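Local coordinates for DegV family protein (Thermus thermophilus, PDB 2DT8) that binds fatty acids such as palmitic acid and also carries zinc, while its wider biological role remains unsettled, at residues 2-7 with 74-79; 175-180 with 186-191. One frame throughout, in Å; residues are numbered along the deposited sequence.

Contact 1 and contact 2 sit on opposite sides of the chain's centre, with their centres about 39 Å apart and their nearest atoms about 14 Å apart, so neither touches the other. In sequence they follow in series. Contact 1 joins the first strand of the larger sheet to the end of helix 66-76, whose opening turn holds Glu67, a zinc ligand together with Glu105; the contact itself lies away from that metal site. Contact 2 sets a loop on strand 185-191 and comes nearer the lipid: the side chain of Leu188 is about 7 Å from the bound palmitic acid, and Leu190 of the same strand touches it.

Contact 1. Residues 2-7 with 74-79; sequences RITLVT and REALEE
Arg2 meets Glu79 through its guanidinium group, which lies against the backbone of that residue. NH1 comes to 2.8 Å from Glu79 O, but at a poor angle for a hydrogen bond, and Glu79 C sits over one face of the group. The other terminal nitrogen, NH2, forms a salt bridge with Asp81. Glu79 OE1 is 4.5 Å from Arg2 NH1, too far for a salt bridge, so its negative charge probably adds only a diffuse attraction. Two residues on, Thr4 uses both branches. With chi1 at -70°, CG2 stands anti to the backbone N and meets Ala76 CB at 4.0 Å, methyl to methyl. OG1 lies beside the N and shares a water with Ala76 O, at 2.7 Å from Thr4 OG1 and 2.7 Å from Ala76 O; the water donates to the carbonyl. Ala76 O also accepts from Glu79 N, closing a type I turn from Ala76 to Glu79. Ala76 packs in addition on Val83 of strand 82-87, one of the two parallel neighbours of strand 3-8. Packing the end of a helix on a parallel strand pair, just before the chain enters one of its strands, is characteristic of alpha/beta domains with a mainly parallel sheet.

Contact 2. Residues 175-180 with 186-191; sequences QAFLGT and PVLTLK
Phe177 supplies the loop's side of the contact, its ring reaching three consecutive residues of the strand, Pro186, Val187 and Leu188. Two of the meetings are apolar. Ring atom CD2 of Phe177 lies 3.9 Å from Pro186 CB, the proline set at a slant to the phenylalanine. CE2 of Phe177 is 3.9 Å from Leu188 CD2, and here the two side chains run antiparallel past one another. Leu188 gets there by its end: chi2 of -178° sends CD1 out along the chain and leaves CD2 as the branch that meets the ring.

The third meeting is at the ring's edge, where Val187 O lies in the ring plane, 3.9 Å from CE2 of Phe177. At that distance any electrostatic gain should be slight.

No hydrogen bond joins the two segments. Within the loop, Thr180 OG1 donates to Ala176 O at 2.7 Å, with a C=O...donor angle of 134°, tying the Thr180 side chain back to the carbonyl just before Phe177. On the strand, the backbone of Val187 pairs with Ala198 and Gly199, and that of Leu188 with Phe157.

Shortening Phe177 to an alanine would probably take from Pro186 CB and Leu188 CD2 the aromatic surface they pack on and open a gap between the loop and strand 185-191. Ala197 and Arg200 of strand 194-201 also touch the ring, which thus lies against both strands of the antiparallel hairpin. The association of the two segments here therefore rests on buried apolar fit rather than on directed polar bonds.

Contact 1. Residues 2-7 with 74-79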
ATOM      1  N   ARG A   2      13.058  19.025 -13.971  1.00 12.83           N
ATOM      2  CA  ARG A   2      11.914  19.086 -13.081  1.00 11.79           C
ATOM      3  C   ARG A   2      11.147  17.788 -13.218  1.00 11.18           C
ATOM      4  O   ARG A   2      10.653  17.446 -14.293  1.00 12.06           O
ATOM      5  CB  ARG A   2      11.027  20.254 -13.467  1.00 12.15           C
ATOM      6  CG  ARG A   2      11.719  21.586 -13.309  1.00 22.83           C
ATOM      7  CD  ARG A   2      10.944  22.677 -14.025  1.00 24.67           C
ATOM      8  NE  ARG A   2      10.800  22.323 -15.427  1.00 31.38           N
ATOM      9  CZ  ARG A   2       9.813  22.760 -16.195  1.00 31.05           C
ATOM     10  NH1 ARG A   2       8.872  23.537 -15.675  1.00 35.25           N
ATOM     11  NH2 ARG A   2       9.757  22.411 -17.471  1.00 31.61           N
ATOM     12  N   ILE A   3      11.071  17.070 -12.107  1.00  9.14           N
ATOM     13  CA  ILE A   3      10.398  15.784 -12.037  1.00  7.15           C
ATOM     14  C   ILE A   3       9.204  15.877 -11.101  1.00  9.39           C
ATOM     15  O   ILE A   3       9.322  16.333  -9.961  1.00 13.88           O
ATOM     16  CB  ILE A   3      11.370  14.694 -11.525  1.00  9.79           C
ATOM     17  CG1 ILE A   3      12.569  14.603 -12.478  1.00 11.67           C
ATOM     18  CG2 ILE A   3      10.653  13.338 -11.435  1.00 10.12           C
ATOM     19  CD1 ILE A   3      13.692  13.696 -12.007  1.00 13.67           C
ATOM     20  N   THR A   4       8.048  15.460 -11.605  1.00  7.42           N
ATOM     21  CA  THR A   4       6.820  15.475 -10.823  1.00  8.26           C
ATOM     22  C   THR A   4       6.423  14.033 -10.507  1.00  7.96           C
ATOM     23  O   THR A   4       6.524  13.139 -11.361  1.00  8.13           O
ATOM     24  CB  THR A   4       5.674  16.167 -11.606  1.00  9.10           C
ATOM     25  OG1 THR A   4       5.944  17.571 -11.692  1.00 12.49           O
ATOM     26  CG2 THR A   4       4.333  15.960 -10.917  1.00 10.53           C
ATOM     27  N   LEU A   5       5.992  13.813  -9.272  1.00  5.46           N
ATOM     28  CA  LEU A   5       5.559  12.498  -8.820  1.00  4.86           C
ATOM     29  C   LEU A   5       4.060  12.320  -8.950  1.00  5.41           C
ATOM     30  O   LEU A   5       3.282  13.193  -8.571  1.00  7.29           O
ATOM     31  CB  LEU A   5       5.910  12.285  -7.354  1.00  7.72           C
ATOM     32  CG  LEU A   5       7.336  11.885  -7.034  1.00 13.81           C
ATOM     33  CD1 LEU A   5       7.608  12.164  -5.567  1.00 14.13           C
ATOM     34  CD2 LEU A   5       7.523  10.412  -7.364  1.00 14.34           C
ATOM     35  N   VAL A   6       3.680  11.165  -9.472  1.00  5.47           N
ATOM     36  CA  VAL A   6       2.292  10.761  -9.635  1.00  4.45           C
ATOM     37  C   VAL A   6       2.157   9.371  -9.016  1.00  5.94           C
ATOM     38  O   VAL A   6       3.067   8.547  -9.102  1.00  5.77           O
ATOM     39  CB  VAL A   6       1.886  10.657 -11.130  1.00  4.65           C
ATOM     40  CG1 VAL A   6       0.486  10.025 -11.259  1.00  5.24           C
ATOM     41  CG2 VAL A   6       1.907  12.036 -11.771  1.00  5.80           C
ATOM     42  N   THR A   7       1.049   9.137  -8.330  1.00  4.89           N
ATOM     43  CA  THR A   7       0.789   7.822  -7.776  1.00  3.47           C
ATOM     44  C   THR A   7      -0.715   7.579  -7.888  1.00  5.36           C
ATOM     45  O   THR A   7      -1.424   8.392  -8.491  1.00  7.65           O
ATOM     46  CB  THR A   7       1.284   7.708  -6.296  1.00  4.75           C
ATOM     47  OG1 THR A   7       1.176   6.344  -5.860  1.00  4.73           O
ATOM     48  CG2 THR A   7       0.469   8.609  -5.367  1.00  5.12           C
ATOM     49  N   ARG A  74      -0.371  14.842 -18.725  1.00  7.79           N
ATOM     50  CA  ARG A  74      -0.392  15.997 -19.614  1.00  8.25           C
ATOM     51  C   ARG A  74      -0.357  17.299 -18.810  1.00  7.91           C
ATOM     52  O   ARG A  74       0.327  18.254 -19.156  1.00 11.24           O
ATOM     53  CB  ARG A  74      -1.650  15.971 -20.489  1.00  7.86           C
ATOM     54  CG  ARG A  74      -1.789  17.198 -21.374  1.00 12.39           C
ATOM     55  CD  ARG A  74      -2.844  17.020 -22.464  1.00 18.02           C
ATOM     56  NE  ARG A  74      -4.127  16.556 -21.943  1.00 20.34           N
ATOM     57  CZ  ARG A  74      -4.547  15.295 -21.992  1.00 23.61           C
ATOM     58  NH1 ARG A  74      -3.818  14.361 -22.600  1.00 21.00           N
ATOM     59  NH2 ARG A  74      -5.703  14.965 -21.433  1.00 24.58           N
ATOM     60  N   GLU A  75      -1.109  17.250 -17.696  1.00  8.58           N
ATOM     61  CA  GLU A  75      -1.184  18.449 -16.884  1.00 11.35           C
ATOM     62  C   GLU A  75       0.139  18.684 -16.129  1.00 11.65           C
ATOM     63  O   GLU A  75       0.644  19.792 -16.010  1.00 13.49           O
ATOM     64  CB  GLU A  75      -2.341  18.312 -15.855  1.00 12.41           C
ATOM     65  CG  GLU A  75      -3.712  18.462 -16.498  1.00 22.50           C
ATOM     66  CD  GLU A  75      -4.854  18.136 -15.555  1.00 29.05           C
ATOM     67  OE1 GLU A  75      -4.615  17.463 -14.527  1.00 31.12           O
ATOM     68  OE2 GLU A  75      -6.000  18.535 -15.854  1.00 29.76           O
ATOM     69  N   ALA A  76       0.694  17.534 -15.708  1.00  9.22           N
ATOM     70  CA  ALA A  76       1.929  17.621 -14.953  1.00  8.55           C
ATOM     71  C   ALA A  76       3.103  18.114 -15.817  1.00  8.20           C
ATOM     72  O   ALA A  76       3.943  18.916 -15.396  1.00 11.14           O
ATOM     73  CB  ALA A  76       2.329  16.224 -14.397  1.00  7.69           C
ATOM     74  N   LEU A  77       3.120  17.632 -17.052  1.00  8.58           N
ATOM     75  CA  LEU A  77       4.162  18.002 -18.005  1.00  9.54           C
ATOM     76  C   LEU A  77       4.072  19.423 -18.536  1.00 12.01           C
ATOM     77  O   LEU A  77       4.953  19.872 -19.261  1.00 13.58           O
ATOM     78  CB  LEU A  77       4.196  16.991 -19.154  1.00  9.52           C
ATOM     79  CG  LEU A  77       4.668  15.630 -18.634  1.00 10.23           C
ATOM     80  CD1 LEU A  77       4.478  14.559 -19.692  1.00  9.21           C
ATOM     81  CD2 LEU A  77       6.138  15.730 -18.221  1.00  9.94           C
ATOM     82  N   GLU A  78       3.007  20.130 -18.173  1.00 11.15           N
ATOM     83  CA  GLU A  78       2.862  21.526 -18.572  1.00 14.98           C
ATOM     84  C   GLU A  78       3.873  22.371 -17.793  1.00 15.31           C
ATOM     85  O   GLU A  78       4.278  23.446 -18.213  1.00 20.38           O
ATOM     86  CB  GLU A  78       1.465  22.042 -18.234  1.00 20.62           C
ATOM     87  CG  GLU A  78       0.400  21.645 -19.225  1.00 22.57           C
ATOM     88  CD  GLU A  78      -0.969  22.133 -18.808  1.00 30.96           C
ATOM     89  OE1 GLU A  78      -1.042  23.196 -18.152  1.00 33.26           O
ATOM     90  OE2 GLU A  78      -1.968  21.464 -19.142  1.00 32.10           O
ATOM     91  N   GLU A  79       4.214  21.825 -16.612  1.00 11.64           N
ATOM     92  CA  GLU A  79       5.203  22.519 -15.811  1.00 17.64           C
ATOM     93  C   GLU A  79       6.331  21.662 -15.250  1.00 17.33           C
ATOM     94  O   GLU A  79       6.954  21.994 -14.251  1.00 24.32           O
ATOM     95  CB  GLU A  79       4.479  23.079 -14.595  1.00 20.03           C
ATOM     96  CG  GLU A  79       3.319  24.018 -14.917  1.00 26.49           C
ATOM     97  CD  GLU A  79       3.776  25.340 -15.511  1.00 32.94           C
ATOM     98  OE1 GLU A  79       4.958  25.700 -15.314  1.00 35.53           O
ATOM     99  OE2 GLU A  79       2.951  26.023 -16.157  1.00 39.03           O
TER
HETATM  100  O   HOH W   1       4.166  19.315 -12.707  1.00 17.13           O

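Contact 2. Residues 175-180 with 186-191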
ATOM      1  N   GLN A 175      -3.764 -18.602   0.373  1.00 12.57           N
ATOM      2  CA  GLN A 175      -4.748 -19.639   0.112  1.00 16.33           C
ATOM      3  C   GLN A 175      -4.400 -20.896   0.901  1.00 16.59           C
ATOM      4  O   GLN A 175      -5.274 -21.703   1.208  1.00 18.37           O
ATOM      5  CB  GLN A 175      -4.775 -19.975  -1.367  1.00 14.54           C
ATOM      6  CG  GLN A 175      -5.839 -20.976  -1.738  1.00 23.44           C
ATOM      7  CD  GLN A 175      -6.870 -20.356  -2.636  1.00 31.31           C
ATOM      8  OE1 GLN A 175      -7.918 -19.894  -2.183  1.00 36.12           O
ATOM      9  NE2 GLN A 175      -6.562 -20.302  -3.924  1.00 32.01           N
ATOM     10  N   ALA A 176      -3.120 -21.053   1.227  1.00 17.24           N
ATOM     11  CA  ALA A 176      -2.664 -22.218   1.981  1.00 20.39           C
ATOM     12  C   ALA A 176      -3.305 -22.251   3.367  1.00 20.01           C
ATOM     13  O   ALA A 176      -3.366 -23.300   4.004  1.00 22.06           O
ATOM     14  CB  ALA A 176      -1.140 -22.200   2.109  1.00 22.51           C
ATOM     15  N   PHE A 177      -3.784 -21.102   3.837  1.00 13.89           N
ATOM     16  CA  PHE A 177      -4.410 -21.046   5.153  1.00 15.83           C
ATOM     17  C   PHE A 177      -5.904 -21.324   5.113  1.00 15.18           C
ATOM     18  O   PHE A 177      -6.511 -21.572   6.148  1.00 21.05           O
ATOM     19  CB  PHE A 177      -4.189 -19.678   5.812  1.00 16.26           C
ATOM     20  CG  PHE A 177      -2.772 -19.423   6.253  1.00 18.15           C
ATOM     21  CD1 PHE A 177      -1.885 -20.478   6.463  1.00 22.27           C
ATOM     22  CD2 PHE A 177      -2.334 -18.124   6.491  1.00 19.49           C
ATOM     23  CE1 PHE A 177      -0.581 -20.242   6.904  1.00 20.87           C
ATOM     24  CE2 PHE A 177      -1.033 -17.875   6.933  1.00 17.06           C
ATOM     25  CZ  PHE A 177      -0.155 -18.939   7.138  1.00 17.26           C
ATOM     26  N   LEU A 178      -6.504 -21.271   3.929  1.00 15.21           N
ATOM     27  CA  LEU A 178      -7.943 -21.502   3.826  1.00 18.73           C
ATOM     28  C   LEU A 178      -8.330 -22.815   4.481  1.00 24.05           C
ATOM     29  O   LEU A 178      -9.178 -22.852   5.376  1.00 29.30           O
ATOM     30  CB  LEU A 178      -8.390 -21.515   2.364  1.00 19.82           C
ATOM     31  CG  LEU A 178      -8.384 -20.175   1.628  1.00 21.28           C
ATOM     32  CD1 LEU A 178      -8.920 -20.378   0.229  1.00 24.43           C
ATOM     33  CD2 LEU A 178      -9.245 -19.170   2.368  1.00 19.10           C
ATOM     34  N   GLY A 179      -7.694 -23.890   4.037  1.00 24.15           N
ATOM     35  CA  GLY A 179      -7.995 -25.198   4.585  1.00 26.85           C
ATOM     36  C   GLY A 179      -7.092 -25.682   5.721  1.00 28.58           C
ATOM     37  O   GLY A 179      -6.983 -26.868   6.001  1.00 26.77           O
ATOM     38  N   THR A 180      -6.501 -24.677   6.388  1.00 26.84           N
ATOM     39  CA  THR A 180      -5.572 -25.025   7.446  1.00 26.78           C
ATOM     40  C   THR A 180      -5.530 -24.023   8.602  1.00 24.70           C
ATOM     41  O   THR A 180      -4.924 -24.257   9.640  1.00 24.96           O
ATOM     42  CB  THR A 180      -4.184 -25.178   6.977  1.00 27.35           C
ATOM     43  OG1 THR A 180      -3.659 -23.901   6.596  1.00 27.57           O
ATOM     44  CG2 THR A 180      -3.973 -26.160   5.837  1.00 28.73           C
ATOM     45  N   PRO A 186      -4.188 -15.296  11.109  1.00  7.18           N
ATOM     46  CA  PRO A 186      -3.188 -15.372  10.043  1.00  6.30           C
ATOM     47  C   PRO A 186      -2.231 -14.192  10.018  1.00  7.38           C
ATOM     48  O   PRO A 186      -2.622 -13.061  10.304  1.00  8.02           O
ATOM     49  CB  PRO A 186      -4.042 -15.417   8.785  1.00  7.00           C
ATOM     50  CG  PRO A 186      -5.160 -14.460   9.135  1.00  7.44           C
ATOM     51  CD  PRO A 186      -5.490 -14.837  10.584  1.00  8.93           C
ATOM     52  N   VAL A 187      -0.972 -14.471   9.704  1.00  7.46           N
ATOM     53  CA  VAL A 187       0.023 -13.417   9.572  1.00  6.62           C
ATOM     54  C   VAL A 187       0.465 -13.526   8.123  1.00  7.53           C
ATOM     55  O   VAL A 187       0.899 -14.589   7.663  1.00  7.28           O
ATOM     56  CB  VAL A 187       1.200 -13.613  10.535  1.00  7.95           C
ATOM     57  CG1 VAL A 187       2.234 -12.514  10.315  1.00  9.34           C
ATOM     58  CG2 VAL A 187       0.686 -13.563  11.977  1.00  9.59           C
ATOM     59  N   LEU A 188       0.328 -12.425   7.402  1.00  4.59           N
ATOM     60  CA  LEU A 188       0.630 -12.401   5.976  1.00  5.21           C
ATOM     61  C   LEU A 188       1.708 -11.397   5.594  1.00  5.85           C
ATOM     62  O   LEU A 188       2.048 -10.504   6.364  1.00  5.18           O
ATOM     63  CB  LEU A 188      -0.652 -12.066   5.207  1.00  6.01           C
ATOM     64  CG  LEU A 188      -1.867 -12.949   5.521  1.00  7.55           C
ATOM     65  CD1 LEU A 188      -3.043 -12.524   4.655  1.00 12.49           C
ATOM     66  CD2 LEU A 188      -1.529 -14.407   5.274  1.00 11.95           C
ATOM     67  N   THR A 189       2.227 -11.546   4.379  1.00  3.69           N
ATOM     68  CA  THR A 189       3.250 -10.638   3.862  1.00  3.83           C
ATOM     69  C   THR A 189       3.071 -10.578   2.347  1.00  6.67           C
ATOM     70  O   THR A 189       2.060 -11.047   1.812  1.00  6.15           O
ATOM     71  CB  THR A 189       4.687 -11.147   4.236  1.00  4.89           C
ATOM     72  OG1 THR A 189       5.670 -10.174   3.847  1.00  6.22           O
ATOM     73  CG2 THR A 189       4.995 -12.472   3.547  1.00  7.48           C
ATOM     74  N   LEU A 190       4.015  -9.939   1.667  1.00  5.75           N
ATOM     75  CA  LEU A 190       4.010  -9.897   0.211  1.00  6.74           C
ATOM     76  C   LEU A 190       5.425 -10.227  -0.241  1.00  6.00           C
ATOM     77  O   LEU A 190       6.393  -9.807   0.390  1.00  7.58           O
ATOM     78  CB  LEU A 190       3.632  -8.511  -0.332  1.00  5.71           C
ATOM     79  CG  LEU A 190       2.143  -8.147  -0.350  1.00  7.33           C
ATOM     80  CD1 LEU A 190       1.752  -7.536   0.975  1.00 10.76           C
ATOM     81  CD2 LEU A 190       1.867  -7.163  -1.483  1.00 11.09           C
ATOM     82  N   LYS A 191       5.542 -11.009  -1.304  1.00  7.79           N
ATOM     83  CA  LYS A 191       6.845 -11.342  -1.872  1.00  6.87           C
ATOM     84  C   LYS A 191       6.665 -11.182  -3.373  1.00  5.40           C
ATOM     85  O   LYS A 191       5.703 -11.692  -3.942  1.00  6.73           O
ATOM     86  CB  LYS A 191       7.260 -12.779  -1.529  1.00  8.16           C
ATOM     87  CG  LYS A 191       7.513 -12.990  -0.039  1.00 10.10           C
ATOM     88  CD  LYS A 191       8.678 -12.134   0.459  1.00 12.69           C
ATOM     89  CE  LYS A 191       8.805 -12.218   1.974  1.00 16.70           C
ATOM     90  NZ  LYS A 191       9.979 -11.455   2.483  1.00 18.25           N
TER